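Local coordinates for esterase family protein (Staphylococcus aureus, PDB 7L0A) that probably hydrolyses S-formylglutathione to formate and glutathione, as a serine esterase of the alpha/beta-hydrolase fold, at residues D108-H111 with P115-K118; I207-G210 with L215-D218. All coordinates share one frame; numbering follows the deposited sequence.

Overall arrangement
Both contacts close short loops in one alpha/beta-hydrolase chain, each bringing a helix or strand against what follows it. Going from the N terminus, contact 1 comes first: helix 99-113 ends, the chain turns, and residues 115-118 fold back on its last turns before entering strand 123-128. That loop is closed well before contact 2 opens, so the two neither nest nor cross. In contact 2, strand 204-210 leads through a short loop, which carries the predicted catalytic Asp213, into helix 216-228. The centres of contact 1 and contact 2 are about 31 Å apart, on opposite sides of the chain's centre, and the two contacts do not touch.

Contact 1: residues D108-H111 with P115-K118; sequences DYVH and PLSK
His111 lays its imidazole against Leu116, with CD2 of His111 3.7 Å from CB of Leu116, and CD1 of the leucine lies over one face of the ring. The two side chains run roughly at right angles, so the leucine crosses the flat group and does not lie along it. At the ring's edge, near its plane, the carbonyl O of Ser117 comes within 3.1 Å of His111 CD2. A histidine suits this place because its flat carbon surface packs on leucine while its nitrogens serve polar partners: ND1 bonds to the backbone O of Tyr107, whose ring stacks on the imidazole, and NE2 bonds to OD1 of Asn123. With both nitrogens engaged, the rotation of the buried ring is fixed.

Beside it, Leu116 pushes CD1 to 3.7 Å from CG2 of Val110, an apolar contact in which the branched ends meet at a slant. The same methyl lies 3.4 Å from the carbonyl O of Val110. Leucine reaches this far because CG stands anti to its carbonyl carbon (chi1 -52°) and the chain then extends to CD1. On the solvent side, the extended aliphatic chain of Lys118 brings CE to 3.5 Å from the carbonyl O of His111. A water can bridge the segments: it donates to Leu116 O at 2.6 Å, and a long, weak approach to His111 O competes with other acceptors for its protons.

The loop thus folds back against the end of helix 99-113, and the two apolar side chains face the central sheet: Val110 and Leu116 both rest on Ile81 of strand 79-83, while Leu27 and Leu31 of strand 24-32 receive Val110 and Leu116 respectively.

Contact 2: residues I207-G210 with L215-D218; sequences IMCG and LYQD
The crossover from strand 204-210 into helix 216-228 begins here, where Cys209 on the strand meets Tyr216 in the first turn of the helix. SG of Cys209 lies 3.8 Å from CA of Tyr216 and 4.1 Å from its ring atom CD1. The sulfur sits at the ring's edge, 5.5 Å from the centroid and 89° off the normal, a Cys sulfur-aromatic contact. The small, only weakly polar thiol of Cys209 suits a buried spot so close to a helix backbone, and with SG anti to the N of Cys209 (chi1 -167°), the sulfur is carried toward the backbone of Tyr216. The carbonyl O of Gly210 also approaches the ring obliquely, 3.5 Å from CD1 of Tyr216.

Strand, helix and strand 234-238 form a beta-alpha-beta unit, and Tyr216 touches both strands: its ring packs on Phe235 while its hydroxyl is hydrogen-bonded to OD2 of Asp237, so a long amphipathic side chain fits the place. The connecting loop carries Asp213, the predicted acid of the charge relay, whose OD1 accepts a hydrogen bond from the backbone N of Leu215. The apolar Leu215 side chain packs against His242, the predicted histidine of that relay.

Contact 1: residues D108-H111 with P115-K118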
# COMPACT_ATOMS: atom_id res chain seq x y z
N ASP B 108 0.06 13.61 -2.52
CA ASP B 108 -0.35 13.44 -3.91
C ASP B 108 -0.33 11.97 -4.30
O ASP B 108 -1.28 11.48 -4.93
CB ASP B 108 0.56 14.27 -4.82
CG ASP B 108 0.27 15.76 -4.76
OD1 ASP B 108 -0.76 16.17 -4.18
OD2 ASP B 108 1.08 16.53 -5.33
N TYR B 109 0.74 11.25 -3.94
CA TYR B 109 0.90 9.85 -4.34
C TYR B 109 -0.23 8.98 -3.77
O TYR B 109 -0.87 8.21 -4.50
CB TYR B 109 2.28 9.37 -3.86
CG TYR B 109 2.69 7.95 -4.15
CD1 TYR B 109 2.51 7.37 -5.41
CD2 TYR B 109 3.32 7.19 -3.18
CE1 TYR B 109 2.90 6.08 -5.67
CE2 TYR B 109 3.71 5.89 -3.42
CZ TYR B 109 3.51 5.36 -4.69
OH TYR B 109 3.93 4.06 -4.93
N VAL B 110 -0.51 9.11 -2.48
CA VAL B 110 -1.51 8.21 -1.90
C VAL B 110 -2.90 8.56 -2.39
O VAL B 110 -3.76 7.68 -2.48
CB VAL B 110 -1.44 8.18 -0.37
CG1 VAL B 110 -0.06 7.66 0.08
CG2 VAL B 110 -1.79 9.50 0.29
N HIS B 111 -3.17 9.83 -2.70
CA HIS B 111 -4.48 10.19 -3.24
C HIS B 111 -4.62 9.76 -4.70
O HIS B 111 -5.75 9.53 -5.15
CB HIS B 111 -4.78 11.67 -3.10
CG HIS B 111 -5.12 12.08 -1.70
ND1 HIS B 111 -4.16 12.30 -0.73
CD2 HIS B 111 -6.31 12.36 -1.11
CE1 HIS B 111 -4.75 12.68 0.40
NE2 HIS B 111 -6.05 12.73 0.18
N PRO B 115 -8.06 4.86 -2.78
CA PRO B 115 -9.41 5.48 -2.87
C PRO B 115 -9.68 6.48 -1.74
O PRO B 115 -10.51 6.27 -0.84
CB PRO B 115 -10.34 4.26 -2.80
CG PRO B 115 -9.58 3.29 -1.94
CD PRO B 115 -8.12 3.46 -2.33
N LEU B 116 -8.94 7.58 -1.77
CA LEU B 116 -8.96 8.61 -0.74
C LEU B 116 -9.65 9.84 -1.31
O LEU B 116 -9.37 10.24 -2.45
CB LEU B 116 -7.55 8.97 -0.31
CG LEU B 116 -6.65 7.80 0.10
CD1 LEU B 116 -5.30 8.27 0.55
CD2 LEU B 116 -7.36 7.03 1.20
N SER B 117 -10.53 10.45 -0.52
CA SER B 117 -11.20 11.64 -0.98
C SER B 117 -10.18 12.75 -1.25
O SER B 117 -9.25 12.98 -0.47
CB SER B 117 -12.20 12.14 0.04
OG SER B 117 -12.85 13.30 -0.45
N LYS B 118 -10.42 13.48 -2.32
CA LYS B 118 -9.63 14.65 -2.68
C LYS B 118 -10.29 15.94 -2.25
O LYS B 118 -9.71 17.02 -2.49
CB LYS B 118 -9.38 14.66 -4.18
CG LYS B 118 -8.50 13.51 -4.63
CD LYS B 118 -8.43 13.36 -6.13
CE LYS B 118 -7.47 12.26 -6.54
NZ LYS B 118 -7.29 12.17 -8.01
O HOH W 1 -9.11 9.23 -4.88

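Contact 2: residues I207-G210 with L215-D218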
# COMPACT_ATOMS: atom_id res chain seq x y z
N ILE B 207 -5.65 22.41 19.04
CA ILE B 207 -4.28 22.40 19.54
C ILE B 207 -4.28 21.76 20.91
O ILE B 207 -5.09 22.13 21.76
CB ILE B 207 -3.70 23.83 19.58
CG1 ILE B 207 -3.74 24.43 18.17
CG2 ILE B 207 -2.32 23.84 20.20
CD1 ILE B 207 -3.42 25.92 18.12
N MET B 208 -3.40 20.79 21.12
CA MET B 208 -3.39 20.03 22.37
C MET B 208 -1.97 19.93 22.90
O MET B 208 -1.01 19.78 22.13
CB MET B 208 -4.00 18.62 22.20
CG MET B 208 -5.19 18.57 21.27
SD MET B 208 -5.95 16.90 21.18
CE MET B 208 -6.75 16.87 22.75
N CYS B 209 -1.83 20.02 24.22
CA CYS B 209 -0.55 19.81 24.86
C CYS B 209 -0.78 19.40 26.31
O CYS B 209 -1.69 19.91 26.96
CB CYS B 209 0.31 21.10 24.78
SG CYS B 209 2.02 20.91 25.21
N GLY B 210 0.06 18.52 26.82
CA GLY B 210 -0.00 18.17 28.22
C GLY B 210 0.69 19.21 29.08
O GLY B 210 1.70 19.79 28.70
N LEU B 215 7.26 21.91 26.28
CA LEU B 215 6.78 22.88 25.30
C LEU B 215 5.46 23.53 25.70
O LEU B 215 4.93 24.34 24.93
CB LEU B 215 6.63 22.21 23.93
CG LEU B 215 7.89 21.64 23.29
CD1 LEU B 215 7.60 20.89 22.03
CD2 LEU B 215 8.89 22.79 23.04
N TYR B 216 4.94 23.24 26.89
CA TYR B 216 3.60 23.69 27.24
C TYR B 216 3.49 25.21 27.25
O TYR B 216 2.53 25.78 26.72
CB TYR B 216 3.20 23.13 28.61
CG TYR B 216 1.84 23.55 29.09
CD1 TYR B 216 0.69 23.15 28.42
CD2 TYR B 216 1.69 24.28 30.25
CE1 TYR B 216 -0.57 23.52 28.87
CE2 TYR B 216 0.43 24.64 30.72
CZ TYR B 216 -0.69 24.28 30.02
OH TYR B 216 -1.93 24.66 30.50
N GLN B 217 4.45 25.90 27.89
CA GLN B 217 4.35 27.35 27.96
C GLN B 217 4.45 27.98 26.57
O GLN B 217 3.72 28.93 26.27
CB GLN B 217 5.41 27.92 28.90
CG GLN B 217 5.29 29.43 29.09
CD GLN B 217 3.93 29.86 29.63
OE1 GLN B 217 3.44 29.32 30.63
NE2 GLN B 217 3.31 30.84 28.95
N ASP B 218 5.30 27.43 25.70
CA ASP B 218 5.37 27.97 24.33
C ASP B 218 4.07 27.69 23.58
O ASP B 218 3.67 28.48 22.72
CB ASP B 218 6.59 27.40 23.61
CG ASP B 218 7.91 27.94 24.18
OD1 ASP B 218 7.95 29.12 24.57
OD2 ASP B 218 8.91 27.20 24.25